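Local coordinates for MGS-M5 (Unidentified, PDB 4Q3N), which probably catalyses the NAD-dependent interconversion of L-lactate and pyruvate, as a lactate dehydrogenase of the lactate/malate dehydrogenase family, at residues L153-E156 with I157-Y160; A219-E222 with I223-K227; I241-A244 with I245-E249. All blocks are in the same frame, centred on the assembly; numbering follows the deposited sequence.

Interaction 1: residues L153-E156 with I157-Y160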
loop_
_atom_site.group_PDB
_atom_site.type_symbol
_atom_site.label_atom_id
_atom_site.label_comp_id
_atom_site.label_asym_id
_atom_site.label_seq_id
_atom_site.Cartn_x
_atom_site.Cartn_y
_atom_site.Cartn_z
ATOM N N LEU A 153 16.321 -3.568 18.328
ATOM C CA LEU A 153 17.361 -2.551 18.540
ATOM C C LEU A 153 16.949 -1.180 17.951
ATOM O O LEU A 153 17.064 -0.145 18.607
ATOM C CB LEU A 153 18.665 -2.982 17.860
ATOM C CG LEU A 153 19.837 -1.995 17.856
ATOM C CD1 LEU A 153 20.364 -1.827 19.291
ATOM C CD2 LEU A 153 20.961 -2.495 16.962
ATOM N N ARG A 154 16.486 -1.182 16.704
ATOM C CA ARG A 154 16.052 0.060 16.058
ATOM C C ARG A 154 14.892 0.690 16.818
ATOM O O ARG A 154 14.892 1.903 17.088
ATOM C CB ARG A 154 15.662 -0.208 14.601
ATOM C CG ARG A 154 16.772 -0.880 13.813
ATOM C CD ARG A 154 16.252 -1.356 12.475
ATOM N NE ARG A 154 16.165 -0.262 11.525
ATOM C CZ ARG A 154 15.792 -0.412 10.258
ATOM N NH1 ARG A 154 15.485 -1.616 9.793
ATOM N NH2 ARG A 154 15.771 0.641 9.454
ATOM N N TYR A 155 13.917 -0.134 17.212
ATOM C CA TYR A 155 12.835 0.368 18.059
ATOM C C TYR A 155 13.359 1.012 19.335
ATOM O O TYR A 155 12.941 2.120 19.707
ATOM C CB TYR A 155 11.829 -0.767 18.436
ATOM C CG TYR A 155 10.844 -0.319 19.514
ATOM C CD1 TYR A 155 9.778 0.563 19.226
ATOM C CD2 TYR A 155 11.001 -0.732 20.838
ATOM C CE1 TYR A 155 8.895 0.991 20.254
ATOM C CE2 TYR A 155 10.120 -0.332 21.840
ATOM C CZ TYR A 155 9.090 0.521 21.556
ATOM O OH TYR A 155 8.268 0.893 22.585
ATOM N N GLU A 156 14.288 0.351 20.031
ATOM C CA GLU A 156 14.720 0.882 21.335
ATOM C C GLU A 156 15.445 2.226 21.165
ATOM O O GLU A 156 15.211 3.169 21.902
ATOM C CB GLU A 156 15.651 -0.101 22.067
ATOM C CG GLU A 156 14.962 -1.446 22.496
ATOM C CD GLU A 156 13.858 -1.256 23.538
ATOM O OE1 GLU A 156 13.820 -0.174 24.162
ATOM O OE2 GLU A 156 13.036 -2.206 23.726
ATOM N N ILE A 157 16.369 2.264 20.221
ATOM C CA ILE A 157 17.093 3.509 19.920
ATOM C C ILE A 157 16.099 4.624 19.566
ATOM O O ILE A 157 16.256 5.752 20.047
ATOM C CB ILE A 157 18.091 3.290 18.781
ATOM C CG1 ILE A 157 19.244 2.360 19.234
ATOM C CG2 ILE A 157 18.661 4.595 18.270
ATOM C CD1 ILE A 157 20.037 1.833 17.982
ATOM N N SER A 158 15.036 4.298 18.828
ATOM C CA SER A 158 14.116 5.330 18.346
ATOM C C SER A 158 13.381 5.973 19.498
ATOM O O SER A 158 13.022 7.156 19.437
ATOM C CB SER A 158 13.110 4.768 17.333
ATOM O OG SER A 158 12.135 4.008 18.012
ATOM N N GLN A 159 13.143 5.201 20.556
ATOM C CA GLN A 159 12.492 5.729 21.724
ATOM C C GLN A 159 13.362 6.735 22.495
ATOM O O GLN A 159 12.819 7.567 23.226
ATOM C CB GLN A 159 12.038 4.570 22.679
ATOM C CG GLN A 159 11.002 3.658 22.053
ATOM C CD GLN A 159 9.848 4.400 21.401
ATOM O OE1 GLN A 159 8.907 4.780 22.079
ATOM N NE2 GLN A 159 9.902 4.585 20.062
ATOM N N TYR A 160 14.686 6.630 22.413
ATOM C CA TYR A 160 15.546 7.661 23.032
ATOM C C TYR A 160 15.568 8.963 22.190
ATOM O O TYR A 160 15.419 10.068 22.707
ATOM C CB TYR A 160 17.011 7.172 23.183
ATOM C CG TYR A 160 17.149 6.247 24.371
ATOM C CD1 TYR A 160 16.795 4.917 24.256
ATOM C CD2 TYR A 160 17.604 6.724 25.610
ATOM C CE1 TYR A 160 16.878 4.050 25.358
ATOM C CE2 TYR A 160 17.659 5.861 26.728
ATOM C CZ TYR A 160 17.313 4.527 26.567
ATOM O OH TYR A 160 17.391 3.631 27.620
HETATM O O HOH W 1 6.583 2.779 22.322
#
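Ile-157 N binds Leu-153 O at 3.0 Å with an almost straight N-H...O angle of 177°, one of three successive i to i+4 bonds that carry helix 147-161 through residues 153-160. Ser-158 N to Arg-154 O and Gln-159 N to Tyr-155 O complete the series. Tyr-155 O is gripped twice, since Ser-158 OG also donates to it at 2.7 Å; both donors come from the same face of its carbonyl plane. The hydroxyl of Ser-158 lies between its own backbone N and carbonyl carbon (chi1 75°), which points it back along the helix, and it accepts in turn from Gln-159 NE2 at 3.1 Å, in the amide plane. Gln-159 bends at chi2 and lays its amide nearly parallel to the Tyr-155 ring, the planes 9° apart, with CG 4.0 Å from the ring centroid in a CH-pi contact over one face. A water links Tyr-155 OH to Gln-159 OE1, donating to the latter. With a serine instead of Tyr-155, Gln-159 would probably lose the ring face its CG rests over and the water bridge, leaving its side chain held by the Ser-158 bond alone among the contacts described. On another flank, Leu-153 CG meets Ile-157 CD1 at 3.8 Å. These two side chains pack on Trp-184 and strand 168-173, Glu-156 forms a salt bridge to Lys-215 of helix 206-227, and Tyr-155 touches Asn-49 of the second subunit.

Interaction 2: residues A219-E222 with I223-K227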
loop_
_atom_site.group_PDB
_atom_site.type_symbol
_atom_site.label_atom_id
_atom_site.label_comp_id
_atom_site.label_asym_id
_atom_site.label_seq_id
_atom_site.Cartn_x
_atom_site.Cartn_y
_atom_site.Cartn_z
ATOM N N ALA A 219 14.440 -9.219 25.561
ATOM C CA ALA A 219 13.122 -8.966 24.941
ATOM C C ALA A 219 12.233 -10.197 24.777
ATOM O O ALA A 219 11.060 -10.167 25.146
ATOM C CB ALA A 219 13.302 -8.277 23.578
ATOM N N ALA A 220 12.772 -11.291 24.247
ATOM C CA ALA A 220 11.980 -12.510 24.114
ATOM C C ALA A 220 11.463 -13.001 25.451
ATOM O O ALA A 220 10.290 -13.369 25.600
ATOM C CB ALA A 220 12.812 -13.615 23.457
ATOM N N TYR A 221 12.362 -13.081 26.423
ATOM C CA TYR A 221 11.953 -13.541 27.750
ATOM C C TYR A 221 10.829 -12.690 28.300
ATOM O O TYR A 221 9.867 -13.175 28.919
ATOM C CB TYR A 221 13.126 -13.497 28.747
ATOM C CG TYR A 221 12.691 -13.947 30.113
ATOM C CD1 TYR A 221 12.104 -13.064 31.009
ATOM C CD2 TYR A 221 12.882 -15.267 30.513
ATOM C CE1 TYR A 221 11.677 -13.502 32.288
ATOM C CE2 TYR A 221 12.486 -15.701 31.765
ATOM C CZ TYR A 221 11.883 -14.815 32.648
ATOM O OH TYR A 221 11.513 -15.237 33.894
ATOM N N GLU A 222 10.999 -11.393 28.121
ATOM C CA GLU A 222 10.058 -10.426 28.668
ATOM C C GLU A 222 8.655 -10.657 28.062
ATOM O O GLU A 222 7.638 -10.674 28.782
ATOM C CB GLU A 222 10.584 -9.009 28.369
ATOM C CG GLU A 222 9.963 -7.893 29.111
ATOM C CD GLU A 222 9.955 -8.112 30.621
ATOM O OE1 GLU A 222 11.046 -8.045 31.234
ATOM O OE2 GLU A 222 8.840 -8.355 31.167
ATOM N N ILE A 223 8.610 -10.843 26.743
ATOM C CA ILE A 223 7.342 -11.038 26.071
ATOM C C ILE A 223 6.730 -12.397 26.474
ATOM O O ILE A 223 5.569 -12.477 26.862
ATOM C CB ILE A 223 7.514 -10.920 24.553
ATOM C CG1 ILE A 223 7.761 -9.435 24.178
ATOM C CG2 ILE A 223 6.209 -11.408 23.811
ATOM C CD1 ILE A 223 8.470 -9.225 22.736
ATOM N N ILE A 224 7.531 -13.450 26.407
ATOM C CA ILE A 224 7.077 -14.791 26.809
ATOM C C ILE A 224 6.510 -14.776 28.195
ATOM O O ILE A 224 5.470 -15.400 28.445
ATOM C CB ILE A 224 8.240 -15.800 26.736
ATOM C CG1 ILE A 224 8.622 -16.055 25.260
ATOM C CG2 ILE A 224 7.884 -17.129 27.447
ATOM C CD1 ILE A 224 10.053 -16.563 25.088
ATOM N N SER A 225 7.154 -14.049 29.115
ATOM C CA SER A 225 6.678 -14.086 30.492
ATOM C C SER A 225 5.325 -13.358 30.645
ATOM O O SER A 225 4.649 -13.509 31.656
ATOM C CB SER A 225 7.695 -13.456 31.459
ATOM O OG SER A 225 7.762 -12.045 31.239
ATOM N N ARG A 226 4.961 -12.529 29.672
ATOM C CA ARG A 226 3.739 -11.712 29.764
ATOM C C ARG A 226 2.563 -12.236 28.926
ATOM O O ARG A 226 1.390 -12.068 29.289
ATOM C CB ARG A 226 4.042 -10.283 29.296
ATOM C CG ARG A 226 4.755 -9.475 30.316
ATOM C CD ARG A 226 5.413 -8.284 29.593
ATOM N NE ARG A 226 6.333 -7.610 30.514
ATOM C CZ ARG A 226 5.988 -6.635 31.324
ATOM N NH1 ARG A 226 4.727 -6.223 31.363
ATOM N NH2 ARG A 226 6.908 -6.079 32.106
ATOM N N LYS A 227 2.886 -12.806 27.762
ATOM C CA LYS A 227 1.850 -13.334 26.877
ATOM C C LYS A 227 2.161 -14.744 26.322
ATOM O O LYS A 227 1.685 -15.075 25.250
ATOM C CB LYS A 227 1.624 -12.353 25.706
ATOM C CG LYS A 227 2.864 -12.065 24.909
ATOM C CD LYS A 227 2.494 -11.325 23.540
ATOM C CE LYS A 227 1.997 -12.328 22.498
ATOM N NZ LYS A 227 1.830 -11.734 21.126
#
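Glu-222 OE2 meets the Arg-226 guanidinium at its edge, close to the guanidinium plane, while the carboxylate itself is turned 58° from that plane. The pairing is therefore one oxygen against two nitrogens: NE donates to OE2 at 2.7 Å with an N-H...O angle of 159°, and NH2 adds a weak bond at 3.1 Å. NE reaches OE2 on its anti side. The Tyr-221 ring takes a looser neighbour, Ser-225 CB standing 4.1 Å from CE1, obliquely placed. Glu-222 sends CG opposite its backbone N (chi1 -166°) and then bends at chi2, which brings the carboxylate round to the arginine one turn later. Ser-225 OG donates to Glu-222 O at 2.8 Å from above the carbonyl plane. Arg-226 N is only weakly bonded to the same Glu-222 O and has a bond to Ile-223 O, which also accepts from Lys-227 N. Arg-226 NH1 has a salt bridge to Glu-42 of the second subunit, so the arginine joins an intrahelical pair to the interface. On helix 206-227, Ala-219 and Ile-223 touch both Arg-152 of helix 147-161 and His-50 of the second subunit.

Interaction 3: residues I241-A244 with I245-E249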
loop_
_atom_site.group_PDB
_atom_site.type_symbol
_atom_site.label_atom_id
_atom_site.label_comp_id
_atom_site.label_asym_id
_atom_site.label_seq_id
_atom_site.Cartn_x
_atom_site.Cartn_y
_atom_site.Cartn_z
ATOM N N ILE A 241 11.794 -10.313 4.955
ATOM C CA ILE A 241 12.757 -11.168 4.238
ATOM C C ILE A 241 12.118 -11.676 2.949
ATOM O O ILE A 241 12.710 -11.622 1.874
ATOM C CB ILE A 241 13.227 -12.349 5.108
ATOM C CG1 ILE A 241 14.076 -11.809 6.293
ATOM C CG2 ILE A 241 14.020 -13.348 4.273
ATOM C CD1 ILE A 241 14.198 -12.819 7.521
ATOM N N THR A 242 10.874 -12.121 3.060
ATOM C CA THR A 242 10.131 -12.624 1.900
ATOM C C THR A 242 10.009 -11.544 0.805
ATOM O O THR A 242 10.147 -11.814 -0.401
ATOM C CB THR A 242 8.733 -13.102 2.345
ATOM O OG1 THR A 242 8.911 -14.133 3.358
ATOM C CG2 THR A 242 7.953 -13.674 1.150
ATOM N N ALA A 243 9.702 -10.332 1.226
ATOM C CA ALA A 243 9.478 -9.228 0.259
ATOM C C ALA A 243 10.766 -8.871 -0.448
ATOM O O ALA A 243 10.776 -8.613 -1.651
ATOM C CB ALA A 243 8.901 -7.992 0.990
ATOM N N ALA A 244 11.885 -8.930 0.288
ATOM C CA ALA A 244 13.188 -8.643 -0.358
ATOM C C ALA A 244 13.462 -9.629 -1.477
ATOM O O ALA A 244 14.019 -9.274 -2.540
ATOM C CB ALA A 244 14.316 -8.694 0.663
ATOM N N ILE A 245 13.093 -10.893 -1.246
ATOM C CA ILE A 245 13.286 -11.930 -2.276
ATOM C C ILE A 245 12.264 -11.814 -3.430
ATOM O O ILE A 245 12.634 -11.723 -4.596
ATOM C CB ILE A 245 13.187 -13.357 -1.651
ATOM C CG1 ILE A 245 14.321 -13.540 -0.640
ATOM C CG2 ILE A 245 13.165 -14.430 -2.816
ATOM C CD1 ILE A 245 14.100 -14.779 0.323
ATOM N N PHE A 246 10.969 -11.781 -3.131
ATOM C CA PHE A 246 10.003 -11.768 -4.238
ATOM C C PHE A 246 10.004 -10.430 -5.015
ATOM O O PHE A 246 9.670 -10.388 -6.188
ATOM C CB PHE A 246 8.592 -12.086 -3.735
ATOM C CG PHE A 246 8.414 -13.566 -3.485
ATOM C CD1 PHE A 246 8.818 -14.126 -2.286
ATOM C CD2 PHE A 246 7.972 -14.394 -4.496
ATOM C CE1 PHE A 246 8.706 -15.554 -2.067
ATOM C CE2 PHE A 246 7.847 -15.805 -4.302
ATOM C CZ PHE A 246 8.227 -16.375 -3.097
ATOM N N ASN A 247 10.364 -9.346 -4.352
ATOM C CA ASN A 247 10.464 -8.040 -5.071
ATOM C C ASN A 247 11.866 -7.808 -5.629
ATOM O O ASN A 247 12.159 -6.735 -6.187
ATOM C CB ASN A 247 10.062 -6.887 -4.144
ATOM C CG ASN A 247 8.584 -6.942 -3.794
ATOM O OD1 ASN A 247 7.746 -7.114 -4.664
ATOM N ND2 ASN A 247 8.281 -6.830 -2.557
ATOM N N ASN A 248 12.717 -8.833 -5.479
ATOM C CA ASN A 248 14.049 -8.813 -6.093
ATOM C C ASN A 248 14.841 -7.533 -5.719
ATOM O O ASN A 248 15.375 -6.817 -6.606
ATOM C CB ASN A 248 13.914 -8.901 -7.635
ATOM C CG ASN A 248 15.236 -9.160 -8.311
ATOM O OD1 ASN A 248 16.111 -9.780 -7.699
ATOM N ND2 ASN A 248 15.387 -8.727 -9.615
ATOM N N GLU A 249 14.901 -7.225 -4.436
ATOM C CA GLU A 249 15.254 -5.859 -4.011
ATOM C C GLU A 249 16.760 -5.609 -3.953
ATOM O O GLU A 249 17.147 -4.476 -4.072
ATOM C CB GLU A 249 14.650 -5.554 -2.614
ATOM C CG GLU A 249 13.145 -5.392 -2.652
ATOM C CD GLU A 249 12.545 -5.075 -1.294
ATOM O OE1 GLU A 249 13.218 -5.290 -0.243
ATOM O OE2 GLU A 249 11.372 -4.647 -1.293
#
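Thr-242 and Phe-246 form the close-packed flank of this last helical turn: their side chains run alongside each other, pointing the same way, and Thr-242 CG2 comes within 3.6 Å of Phe-246 CD1. The methyl reaches the ring because it stands opposite the backbone N, leaving OG1 beside that N (chi1 -58°) to bond Leu-238 O and Tyr-18. Thr-242 O lies at the edge of the same ring, in its plane, and also accepts from Phe-246 N at 2.9 Å in a nearly straight bond of 177°. By comparison, Ile-241 CG2 and Ile-245 CD1 are 4.2 Å apart, a looser apolar contact.

The other flank is more polar: Ala-243 and Asn-247 are partly exposed, with an acetate about 3 Å from the Asn-247 side chain, which also packs on Arg-57 of the third subunit, while Glu-249 is buried. Here the helix ends in a Schellman motif. Asn-248 takes a positive phi of 53°, Asn-248 N bonds Ile-245 O at 3.0 Å, and Glu-249 N turns back to Ala-244 O at 2.9 Å, lying in the carbonyl plane. The carboxylate of Glu-249 reaches over Ala-244, with OE1 3.4 Å from its CA, and forms a salt bridge to Arg-240. Asn-248 ND2 bonds Glu-29 of the third subunit. Thr-242 and Phe-246 pack against strands 5-9 and 74-77 of the Rossmann sheet, whereas Ile-241 and Ala-244 face Leu-277 of strand 270-278.

How the interactions relate
Interactions 1 and 2 sit on helices 147-161 and 206-227, which meet: Glu-156 pairs with Lys-215, and Arg-152 touches Ala-219 and Ile-223. Both reach the second subunit. Interaction 3, ending helix 232-246, lies across the chain's centre from interaction 2 and faces the third and fourth subunits. Of the touching residues, five of nine are buried in interaction 3, whose apolar flank meets the nucleotide-binding sheet, four of eight in interaction 1 and two of eight in interaction 2, the most superficial. Chemistry follows place: a glutamine CH over a tyrosine face in the first, a charged pair extended across the interface in the second, and backbone capping beside a methyl-to-ring contact in the third.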